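Local coordinates for protein carbonic anhydrase (Neosartorya fumigata, PDB 7COI) that is a zinc-dependent beta-class carbonic anhydrase that probably catalyses the reversible hydration of carbon dioxide to hydrogencarbonate and a proton, at residues A[158-166]-A[238-248]; A[200-211]-A[222-230]. One frame throughout, in Å; residues are numbered along the deposited sequence.

Interaction 1: residues A[158-166]-A[238-248]; sequences IEFAVRHLR and KSVVLEAMQER
The carbonyl oxygen of Val162 is gripped by Arg248 of the neighbouring helix: NH2 donates to Val162 O at 3.0 Å, in the carbonyl plane on a lone pair, and a water held by Arg248 NH1 donates to the same oxygen. The two helices run side by side, inclined at 24°, in the beta-carbonic anhydrase fold; Ile158 of the first also packs on Leu115 and Ile117 of strand 114-119. Arginine suits position 248 because its broad, flat end serves several acceptors, Val167 O among them, while its faces pack on Ala244 CB and Arg166 CA. Between the helices, branched residues fill the gap. Val240 is a knob among Ile158, Glu159, Val162 and Arg163, and Val162 CG1, anti to the backbone N (chi1 176°), meets the single methyl of Ala244, CB, at 3.6 Å. Two salt-bridge networks edge this core. Glu159 OE2 accepts from Arg163 NE, whose NH2 reaches across to Glu243 OE1 at 3.1 Å. Farther on, the close approach of Arg166 and Arg248 is probably eased by Glu247, which bridges both: Arg166 NH2 meets Glu247 OE2 at 2.9 Å, nearly straight (170°) and in the guanidinium plane.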
loop_
_atom_site.group_PDB
_atom_site.type_symbol
_atom_site.label_atom_id
_atom_site.label_comp_id
_atom_site.label_asym_id
_atom_site.label_seq_id
_atom_site.Cartn_x
_atom_site.Cartn_y
_atom_site.Cartn_z
ATOM N N ILE A 158 -7.585 10.001 -7.910
ATOM C CA ILE A 158 -8.703 9.749 -8.869
ATOM C C ILE A 158 -10.022 10.094 -8.168
ATOM O O ILE A 158 -10.846 10.786 -8.792
ATOM C CB ILE A 158 -8.646 8.307 -9.380
ATOM C CG1 ILE A 158 -7.419 8.141 -10.275
ATOM C CG2 ILE A 158 -9.969 7.916 -10.038
ATOM C CD1 ILE A 158 -6.977 6.746 -10.532
ATOM N N GLU A 159 -10.189 9.699 -6.913
ATOM C CA GLU A 159 -11.410 10.002 -6.130
ATOM C C GLU A 159 -11.586 11.521 -6.051
ATOM O O GLU A 159 -12.718 12.020 -6.326
ATOM C CB GLU A 159 -11.325 9.352 -4.762
ATOM C CG GLU A 159 -12.471 9.694 -3.824
ATOM C CD GLU A 159 -13.846 9.126 -4.181
ATOM O OE1 GLU A 159 -13.928 8.161 -4.941
ATOM O OE2 GLU A 159 -14.811 9.658 -3.668
ATOM N N PHE A 160 -10.522 12.247 -5.693
ATOM C CA PHE A 160 -10.609 13.713 -5.497
ATOM C C PHE A 160 -10.927 14.390 -6.840
ATOM O O PHE A 160 -11.865 15.209 -6.899
ATOM C CB PHE A 160 -9.337 14.256 -4.874
ATOM C CG PHE A 160 -9.504 15.644 -4.324
ATOM C CD1 PHE A 160 -9.401 16.751 -5.143
ATOM C CD2 PHE A 160 -9.704 15.831 -2.969
ATOM C CE1 PHE A 160 -9.567 18.027 -4.634
ATOM C CE2 PHE A 160 -9.866 17.115 -2.452
ATOM C CZ PHE A 160 -9.783 18.205 -3.284
ATOM N N ALA A 161 -10.209 14.033 -7.906
ATOM C CA ALA A 161 -10.376 14.678 -9.220
ATOM C C ALA A 161 -11.801 14.400 -9.746
ATOM O O ALA A 161 -12.441 15.321 -10.292
ATOM C CB ALA A 161 -9.353 14.189 -10.187
ATOM N N VAL A 162 -12.229 13.150 -9.688
ATOM C CA VAL A 162 -13.468 12.714 -10.384
ATOM C C VAL A 162 -14.690 13.124 -9.561
ATOM O O VAL A 162 -15.623 13.726 -10.140
ATOM C CB VAL A 162 -13.450 11.223 -10.726
ATOM C CG1 VAL A 162 -14.773 10.804 -11.344
ATOM C CG2 VAL A 162 -12.328 10.903 -11.678
ATOM N N ARG A 163 -14.707 12.864 -8.258
ATOM C CA ARG A 163 -15.919 13.111 -7.447
ATOM C C ARG A 163 -15.965 14.574 -7.015
ATOM O O ARG A 163 -17.057 15.177 -7.087
ATOM C CB ARG A 163 -16.002 12.190 -6.233
ATOM C CG ARG A 163 -17.245 12.407 -5.368
ATOM C CD ARG A 163 -17.413 11.368 -4.276
ATOM N NE ARG A 163 -17.456 10.006 -4.803
ATOM C CZ ARG A 163 -18.536 9.453 -5.400
ATOM N NH1 ARG A 163 -19.647 10.157 -5.577
ATOM N NH2 ARG A 163 -18.508 8.210 -5.850
ATOM N N HIS A 164 -14.850 15.137 -6.542
ATOM C CA HIS A 164 -14.841 16.445 -5.857
ATOM C C HIS A 164 -14.599 17.574 -6.874
ATOM O O HIS A 164 -15.383 18.507 -6.881
ATOM C CB HIS A 164 -13.903 16.404 -4.669
ATOM C CG HIS A 164 -14.373 15.431 -3.650
ATOM N ND1 HIS A 164 -15.522 15.647 -2.922
ATOM C CD2 HIS A 164 -13.909 14.220 -3.274
ATOM C CE1 HIS A 164 -15.715 14.623 -2.101
ATOM N NE2 HIS A 164 -14.730 13.730 -2.301
ATOM N N LEU A 165 -13.615 17.484 -7.763
ATOM C CA LEU A 165 -13.386 18.557 -8.754
ATOM C C LEU A 165 -14.241 18.319 -10.009
ATOM O O LEU A 165 -14.340 19.254 -10.816
ATOM C CB LEU A 165 -11.886 18.607 -9.089
ATOM C CG LEU A 165 -10.973 18.953 -7.907
ATOM C CD1 LEU A 165 -9.512 18.985 -8.359
ATOM C CD2 LEU A 165 -11.367 20.275 -7.248
ATOM N N ARG A 166 -14.784 17.124 -10.210
ATOM C CA ARG A 166 -15.616 16.777 -11.392
ATOM C C ARG A 166 -14.875 17.101 -12.687
ATOM O O ARG A 166 -15.447 17.747 -13.617
ATOM C CB ARG A 166 -16.979 17.467 -11.288
ATOM C CG ARG A 166 -17.816 16.977 -10.117
ATOM C CD ARG A 166 -19.145 17.720 -9.956
ATOM N NE ARG A 166 -19.962 17.634 -11.155
ATOM C CZ ARG A 166 -20.755 16.607 -11.482
ATOM N NH1 ARG A 166 -20.856 15.559 -10.678
ATOM N NH2 ARG A 166 -21.445 16.647 -12.615
ATOM N N LYS A 238 -13.100 1.159 -11.486
ATOM C CA LYS A 238 -13.325 1.971 -10.281
ATOM C C LYS A 238 -14.729 2.531 -10.417
ATOM O O LYS A 238 -15.001 3.201 -11.439
ATOM C CB LYS A 238 -12.308 3.096 -10.179
ATOM C CG LYS A 238 -10.874 2.620 -10.021
ATOM C CD LYS A 238 -9.895 3.768 -9.827
ATOM C CE LYS A 238 -8.453 3.288 -9.919
ATOM N NZ LYS A 238 -8.159 2.283 -8.872
ATOM N N SER A 239 -15.561 2.303 -9.420
ATOM C CA SER A 239 -16.971 2.763 -9.467
ATOM C C SER A 239 -17.023 4.280 -9.687
ATOM O O SER A 239 -17.890 4.746 -10.483
ATOM C CB SER A 239 -17.728 2.361 -8.240
ATOM O OG SER A 239 -19.118 2.566 -8.472
ATOM N N VAL A 240 -16.112 5.044 -9.064
ATOM C CA VAL A 240 -16.191 6.532 -9.142
ATOM C C VAL A 240 -16.037 6.967 -10.604
ATOM O O VAL A 240 -16.757 7.939 -11.039
ATOM C CB VAL A 240 -15.207 7.243 -8.194
ATOM C CG1 VAL A 240 -13.748 6.998 -8.563
ATOM C CG2 VAL A 240 -15.474 8.731 -8.131
ATOM N N VAL A 241 -15.157 6.313 -11.349
ATOM C CA VAL A 241 -14.933 6.629 -12.778
ATOM C C VAL A 241 -16.143 6.170 -13.603
ATOM O O VAL A 241 -16.624 6.968 -14.445
ATOM C CB VAL A 241 -13.625 5.998 -13.278
ATOM C CG1 VAL A 241 -13.433 6.182 -14.772
ATOM C CG2 VAL A 241 -12.440 6.568 -12.498
ATOM N N LEU A 242 -16.584 4.928 -13.433
ATOM C CA LEU A 242 -17.739 4.402 -14.229
ATOM C C LEU A 242 -18.968 5.294 -14.009
ATOM O O LEU A 242 -19.660 5.594 -15.012
ATOM C CB LEU A 242 -18.028 2.954 -13.837
ATOM C CG LEU A 242 -16.950 1.963 -14.245
ATOM C CD1 LEU A 242 -17.110 0.654 -13.502
ATOM C CD2 LEU A 242 -16.941 1.750 -15.741
ATOM N N GLU A 243 -19.229 5.706 -12.773
ATOM C CA GLU A 243 -20.357 6.604 -12.423
ATOM C C GLU A 243 -20.248 7.910 -13.240
ATOM O O GLU A 243 -21.255 8.366 -13.833
ATOM C CB GLU A 243 -20.377 6.913 -10.925
ATOM C CG GLU A 243 -20.739 5.760 -10.002
ATOM C CD GLU A 243 -20.325 6.025 -8.553
ATOM O OE1 GLU A 243 -20.233 7.232 -8.171
ATOM O OE2 GLU A 243 -20.023 5.049 -7.812
ATOM N N ALA A 244 -19.062 8.526 -13.291
ATOM C CA ALA A 244 -18.827 9.816 -13.987
ATOM C C ALA A 244 -18.952 9.630 -15.497
ATOM O O ALA A 244 -19.407 10.575 -16.191
ATOM C CB ALA A 244 -17.468 10.382 -13.622
ATOM N N MET A 245 -18.542 8.480 -16.018
ATOM C CA MET A 245 -18.663 8.206 -17.466
ATOM C C MET A 245 -20.163 8.156 -17.829
ATOM O O MET A 245 -20.527 8.752 -18.833
ATOM C CB MET A 245 -17.954 6.915 -17.843
ATOM C CG MET A 245 -16.457 7.053 -17.735
ATOM S SD MET A 245 -15.644 5.486 -17.925
ATOM C CE MET A 245 -15.459 5.421 -19.706
ATOM N N GLN A 246 -20.995 7.517 -17.022
ATOM C CA GLN A 246 -22.476 7.418 -17.240
ATOM C C GLN A 246 -23.184 8.759 -16.965
ATOM O O GLN A 246 -24.068 9.151 -17.770
ATOM C CB GLN A 246 -23.043 6.335 -16.331
ATOM C CG GLN A 246 -22.566 4.944 -16.682
ATOM C CD GLN A 246 -23.469 3.929 -16.026
ATOM O OE1 GLN A 246 -24.129 3.142 -16.698
ATOM N NE2 GLN A 246 -23.511 3.942 -14.703
ATOM N N GLU A 247 -22.829 9.445 -15.879
ATOM C CA GLU A 247 -23.512 10.664 -15.397
ATOM C C GLU A 247 -23.174 11.897 -16.260
ATOM O O GLU A 247 -24.114 12.703 -16.508
ATOM C CB GLU A 247 -23.172 10.907 -13.928
ATOM C CG GLU A 247 -23.716 12.233 -13.421
ATOM C CD GLU A 247 -22.737 13.416 -13.408
ATOM O OE1 GLU A 247 -21.538 13.195 -13.083
ATOM O OE2 GLU A 247 -23.171 14.579 -13.646
ATOM N N ARG A 248 -21.918 12.091 -16.685
ATOM C CA ARG A 248 -21.531 13.361 -17.345
ATOM C C ARG A 248 -20.617 13.156 -18.545
ATOM O O ARG A 248 -20.085 14.153 -19.045
ATOM C CB ARG A 248 -20.928 14.355 -16.354
ATOM C CG ARG A 248 -19.620 13.923 -15.691
ATOM C CD ARG A 248 -18.770 15.144 -15.304
ATOM N NE ARG A 248 -17.467 14.769 -14.756
ATOM C CZ ARG A 248 -17.299 14.235 -13.552
ATOM N NH1 ARG A 248 -18.354 13.949 -12.799
ATOM N NH2 ARG A 248 -16.106 13.879 -13.091
HETATM O O HOH W 1 -18.612 12.432 -10.523
#

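Interaction 2: residues A[200-211]-A[222-230]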
loop_
_atom_site.group_PDB
_atom_site.type_symbol
_atom_site.label_atom_id
_atom_site.label_comp_id
_atom_site.label_asym_id
_atom_site.label_seq_id
_atom_site.Cartn_x
_atom_site.Cartn_y
_atom_site.Cartn_z
ATOM N N LEU A 200 4.089 -3.986 -14.981
ATOM C CA LEU A 200 4.844 -3.921 -16.244
ATOM C C LEU A 200 5.403 -5.310 -16.561
ATOM O O LEU A 200 5.322 -5.697 -17.731
ATOM C CB LEU A 200 5.928 -2.866 -16.127
ATOM C CG LEU A 200 5.438 -1.425 -16.177
ATOM C CD1 LEU A 200 6.525 -0.481 -15.720
ATOM C CD2 LEU A 200 5.023 -1.072 -17.591
ATOM N N ARG A 201 5.918 -6.045 -15.572
ATOM C CA ARG A 201 6.411 -7.436 -15.813
ATOM C C ARG A 201 5.246 -8.368 -16.134
ATOM O O ARG A 201 5.446 -9.303 -16.927
ATOM C CB ARG A 201 7.262 -7.934 -14.659
ATOM C CG ARG A 201 8.567 -7.199 -14.492
ATOM C CD ARG A 201 9.363 -7.818 -13.381
ATOM N NE ARG A 201 10.547 -7.019 -13.209
ATOM C CZ ARG A 201 11.661 -7.195 -13.888
ATOM N NH1 ARG A 201 11.753 -8.214 -14.734
ATOM N NH2 ARG A 201 12.681 -6.381 -13.680
ATOM N N GLN A 202 4.041 -8.107 -15.615
ATOM C CA GLN A 202 2.868 -8.938 -15.962
ATOM C C GLN A 202 2.561 -8.745 -17.464
ATOM O O GLN A 202 2.264 -9.757 -18.168
ATOM C CB GLN A 202 1.668 -8.565 -15.099
ATOM C CG GLN A 202 1.882 -8.906 -13.619
ATOM C CD GLN A 202 0.712 -8.449 -12.790
ATOM O OE1 GLN A 202 0.189 -7.352 -12.971
ATOM N NE2 GLN A 202 0.274 -9.309 -11.895
ATOM N N LEU A 203 2.610 -7.494 -17.935
ATOM C CA LEU A 203 2.400 -7.174 -19.366
ATOM C C LEU A 203 3.526 -7.795 -20.193
ATOM O O LEU A 203 3.218 -8.355 -21.273
ATOM C CB LEU A 203 2.329 -5.656 -19.561
ATOM C CG LEU A 203 1.060 -5.004 -19.057
ATOM C CD1 LEU A 203 1.222 -3.491 -19.033
ATOM C CD2 LEU A 203 -0.133 -5.425 -19.918
ATOM N N ARG A 204 4.759 -7.734 -19.696
ATOM C CA ARG A 204 5.906 -8.358 -20.399
ATOM C C ARG A 204 5.652 -9.870 -20.587
ATOM O O ARG A 204 5.845 -10.393 -21.728
ATOM C CB ARG A 204 7.180 -8.093 -19.616
ATOM C CG ARG A 204 8.408 -8.724 -20.241
ATOM C CD ARG A 204 9.619 -8.431 -19.388
ATOM N NE ARG A 204 10.789 -9.119 -19.892
ATOM C CZ ARG A 204 11.935 -9.228 -19.261
ATOM N NH1 ARG A 204 12.108 -8.662 -18.070
ATOM N NH2 ARG A 204 12.905 -9.920 -19.833
ATOM N N GLU A 205 5.244 -10.562 -19.521
ATOM C CA GLU A 205 4.924 -12.015 -19.575
ATOM C C GLU A 205 3.821 -12.241 -20.608
ATOM O O GLU A 205 3.986 -13.154 -21.436
ATOM C CB GLU A 205 4.485 -12.562 -18.216
ATOM C CG GLU A 205 4.025 -14.007 -18.220
ATOM C CD GLU A 205 3.431 -14.461 -16.885
ATOM O OE1 GLU A 205 2.444 -15.196 -16.902
ATOM O OE2 GLU A 205 3.978 -14.106 -15.823
ATOM N N GLN A 206 2.736 -11.469 -20.550
ATOM C CA GLN A 206 1.561 -11.691 -21.410
ATOM C C GLN A 206 1.933 -11.458 -22.878
ATOM O O GLN A 206 1.280 -12.066 -23.752
ATOM C CB GLN A 206 0.408 -10.753 -21.069
ATOM C CG GLN A 206 -0.208 -10.922 -19.689
ATOM C CD GLN A 206 -0.999 -9.683 -19.311
ATOM O OE1 GLN A 206 -1.625 -9.035 -20.161
ATOM N NE2 GLN A 206 -0.934 -9.306 -18.038
ATOM N N HIS A 207 2.856 -10.544 -23.165
ATOM C CA HIS A 207 3.189 -10.090 -24.543
ATOM C C HIS A 207 4.632 -10.483 -24.892
ATOM O O HIS A 207 5.256 -9.771 -25.719
ATOM C CB HIS A 207 2.962 -8.571 -24.647
ATOM C CG HIS A 207 1.535 -8.180 -24.466
ATOM N ND1 HIS A 207 0.656 -8.128 -25.517
ATOM C CD2 HIS A 207 0.821 -7.854 -23.376
ATOM C CE1 HIS A 207 -0.544 -7.782 -25.088
ATOM N NE2 HIS A 207 -0.464 -7.569 -23.776
ATOM N N LEU A 208 5.176 -11.533 -24.265
ATOM C CA LEU A 208 6.643 -11.788 -24.304
ATOM C C LEU A 208 7.129 -12.011 -25.750
ATOM O O LEU A 208 8.140 -11.404 -26.133
ATOM C CB LEU A 208 7.013 -12.979 -23.422
ATOM C CG LEU A 208 8.523 -13.189 -23.285
ATOM C CD1 LEU A 208 9.196 -11.982 -22.656
ATOM C CD2 LEU A 208 8.829 -14.461 -22.515
ATOM N N ALA A 209 6.445 -12.862 -26.514
ATOM C CA ALA A 209 6.838 -13.194 -27.909
ATOM C C ALA A 209 6.835 -11.908 -28.744
ATOM O O ALA A 209 7.843 -11.643 -29.439
ATOM C CB ALA A 209 5.915 -14.244 -28.479
ATOM N N GLU A 210 5.758 -11.121 -28.656
ATOM C CA GLU A 210 5.615 -9.815 -29.369
ATOM C C GLU A 210 6.788 -8.891 -29.015
ATOM O O GLU A 210 7.387 -8.303 -29.935
ATOM C CB GLU A 210 4.246 -9.219 -29.026
ATOM C CG GLU A 210 4.045 -7.769 -29.437
ATOM C CD GLU A 210 2.738 -7.178 -28.931
ATOM O OE1 GLU A 210 2.493 -5.992 -29.163
ATOM O OE2 GLU A 210 1.971 -7.909 -28.284
ATOM N N LEU A 211 7.122 -8.745 -27.725
ATOM C CA LEU A 211 8.194 -7.810 -27.303
ATOM C C LEU A 211 9.559 -8.338 -27.750
ATOM O O LEU A 211 10.416 -7.503 -28.109
ATOM C CB LEU A 211 8.159 -7.618 -25.787
ATOM C CG LEU A 211 6.933 -6.885 -25.255
ATOM C CD1 LEU A 211 6.857 -7.021 -23.732
ATOM C CD2 LEU A 211 6.968 -5.426 -25.692
ATOM N N ARG A 222 6.630 -0.133 -27.042
ATOM C CA ARG A 222 5.457 -1.037 -27.118
ATOM C C ARG A 222 4.965 -1.283 -25.699
ATOM O O ARG A 222 3.766 -1.182 -25.460
ATOM C CB ARG A 222 5.790 -2.372 -27.790
ATOM C CG ARG A 222 4.599 -3.315 -27.933
ATOM C CD ARG A 222 3.415 -2.760 -28.689
ATOM N NE ARG A 222 3.858 -2.467 -30.054
ATOM C CZ ARG A 222 4.059 -3.365 -31.035
ATOM N NH1 ARG A 222 3.827 -4.656 -30.858
ATOM N NH2 ARG A 222 4.497 -2.951 -32.210
ATOM N N LEU A 223 5.873 -1.584 -24.789
ATOM C CA LEU A 223 5.470 -1.870 -23.387
ATOM C C LEU A 223 4.912 -0.588 -22.759
ATOM O O LEU A 223 3.959 -0.695 -21.969
ATOM C CB LEU A 223 6.662 -2.428 -22.609
ATOM C CG LEU A 223 6.335 -2.848 -21.179
ATOM C CD1 LEU A 223 5.143 -3.781 -21.113
ATOM C CD2 LEU A 223 7.531 -3.496 -20.528
ATOM N N ALA A 224 5.452 0.586 -23.074
ATOM C CA ALA A 224 4.916 1.883 -22.592
ATOM C C ALA A 224 3.474 2.041 -23.063
ATOM O O ALA A 224 2.643 2.463 -22.306
ATOM C CB ALA A 224 5.797 3.024 -23.053
ATOM N N GLU A 225 3.179 1.703 -24.326
ATOM C CA GLU A 225 1.795 1.770 -24.880
ATOM C C GLU A 225 0.897 0.753 -24.178
ATOM O O GLU A 225 -0.237 1.111 -23.855
ATOM C CB GLU A 225 1.774 1.473 -26.382
ATOM C CG GLU A 225 2.556 2.490 -27.176
ATOM C CD GLU A 225 2.706 2.177 -28.654
ATOM O OE1 GLU A 225 2.597 0.995 -29.017
ATOM O OE2 GLU A 225 2.977 3.115 -29.421
ATOM N N LEU A 226 1.363 -0.489 -24.027
ATOM C CA LEU A 226 0.574 -1.557 -23.368
ATOM C C LEU A 226 0.278 -1.130 -21.924
ATOM O O LEU A 226 -0.841 -1.348 -21.457
ATOM C CB LEU A 226 1.339 -2.878 -23.423
ATOM C CG LEU A 226 1.413 -3.540 -24.804
ATOM C CD1 LEU A 226 2.403 -4.661 -24.716
ATOM C CD2 LEU A 226 0.041 -4.012 -25.261
ATOM N N ASN A 227 1.224 -0.447 -21.285
ATOM C CA ASN A 227 1.066 0.045 -19.885
ATOM C C ASN A 227 -0.005 1.129 -19.827
ATOM O O ASN A 227 -0.839 1.129 -18.872
ATOM C CB ASN A 227 2.413 0.499 -19.338
ATOM C CG ASN A 227 2.313 0.948 -17.903
ATOM O OD1 ASN A 227 1.728 0.232 -17.091
ATOM N ND2 ASN A 227 2.837 2.143 -17.619
ATOM N N VAL A 228 -0.019 2.062 -20.791
ATOM C CA VAL A 228 -1.055 3.126 -20.821
ATOM C C VAL A 228 -2.406 2.436 -21.009
ATOM O O VAL A 228 -3.353 2.778 -20.316
ATOM C CB VAL A 228 -0.777 4.172 -21.923
ATOM C CG1 VAL A 228 -1.975 5.081 -22.124
ATOM C CG2 VAL A 228 0.491 4.986 -21.616
ATOM N N LYS A 229 -2.502 1.481 -21.918
ATOM C CA LYS A 229 -3.823 0.844 -22.202
ATOM C C LYS A 229 -4.314 0.070 -20.975
ATOM O O LYS A 229 -5.496 0.129 -20.656
ATOM C CB LYS A 229 -3.688 -0.027 -23.447
ATOM C CG LYS A 229 -3.610 0.764 -24.740
ATOM C CD LYS A 229 -3.140 -0.088 -25.912
ATOM C CE LYS A 229 -2.993 0.691 -27.203
ATOM N NZ LYS A 229 -2.306 -0.100 -28.251
ATOM N N GLU A 230 -3.433 -0.653 -20.302
ATOM C CA GLU A 230 -3.750 -1.423 -19.081
ATOM C C GLU A 230 -4.146 -0.443 -17.975
ATOM O O GLU A 230 -5.104 -0.749 -17.211
ATOM C CB GLU A 230 -2.573 -2.316 -18.675
ATOM C CG GLU A 230 -2.968 -3.368 -17.645
ATOM C CD GLU A 230 -4.009 -4.378 -18.134
ATOM O OE1 GLU A 230 -4.122 -4.541 -19.381
ATOM O OE2 GLU A 230 -4.697 -4.989 -17.267
HETATM O O HOH W 2 -3.343 -7.107 -20.271
#
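Helix 222-230 crosses helix 200-206 steeply, at 113° with axes 10.0 Å apart, and the chain then turns at His207 into a second short helix that brings Leu211 over Arg222 and Leu223. This helical packing flanks the zinc site of the beta-carbonic anhydrase fold, Leu200 lying about 6 Å from the zinc ligand Cys178, side chain to side chain. Leucines suit the crossing because their forked ends fill hollows from both sides, knobs-into-holes. Leu203 enters among Leu223, Leu226, Asn227 and Glu230, its CD1 3.6 Å from Asn227 CA. Leu223 returns the fit among Leu200, Leu203, Arg204 and Leu211; with CG anti to the backbone N (chi1 -176°), it lays CD1 3.7 Å from Leu203 CB. Nearer the zinc, Leu200 CD2 presses on the amide carbon CG of Asn227 at 3.4 Å, while ND2 of that amide makes a weak hydrogen bond to Ala144 O. Glu210 OE1 forms a salt bridge with Arg222 NH1, though its modelled length is too short to be exact. Leu226 offers CD1 to one face of the His207 imidazole, a CH-pi contact 3.8 Å from the ring centroid. Histidine suits the place because its pi face can take a methyl while its edge N-H makes a hydrogen bond: ND1 donates to Glu210 OE2 at 3.1 Å, which limits the ring's rotation.

In the fold
From the N terminus the chain forms helices 80-98 and 102-106 and strand 114-119, and later reaches helix 152-164, which supplies the first half of interaction 1. Strand 169-175 and helix 179-185 follow, before segment 200-211 opens interaction 2. Only ten residues later segment 222-230 closes that small, largely helical loop. Helix 216-236 runs on toward helix 239-248, where interaction 1 closes its own loop of 71 residues, so interaction 2 is nested wholly inside it. The contacts do not touch; their centres lie 27 Å apart. Helix 216-236 joins them: it carries half of interaction 2 near the zinc, and its Leu235 packs on Ile158 and Val241 of interaction 1.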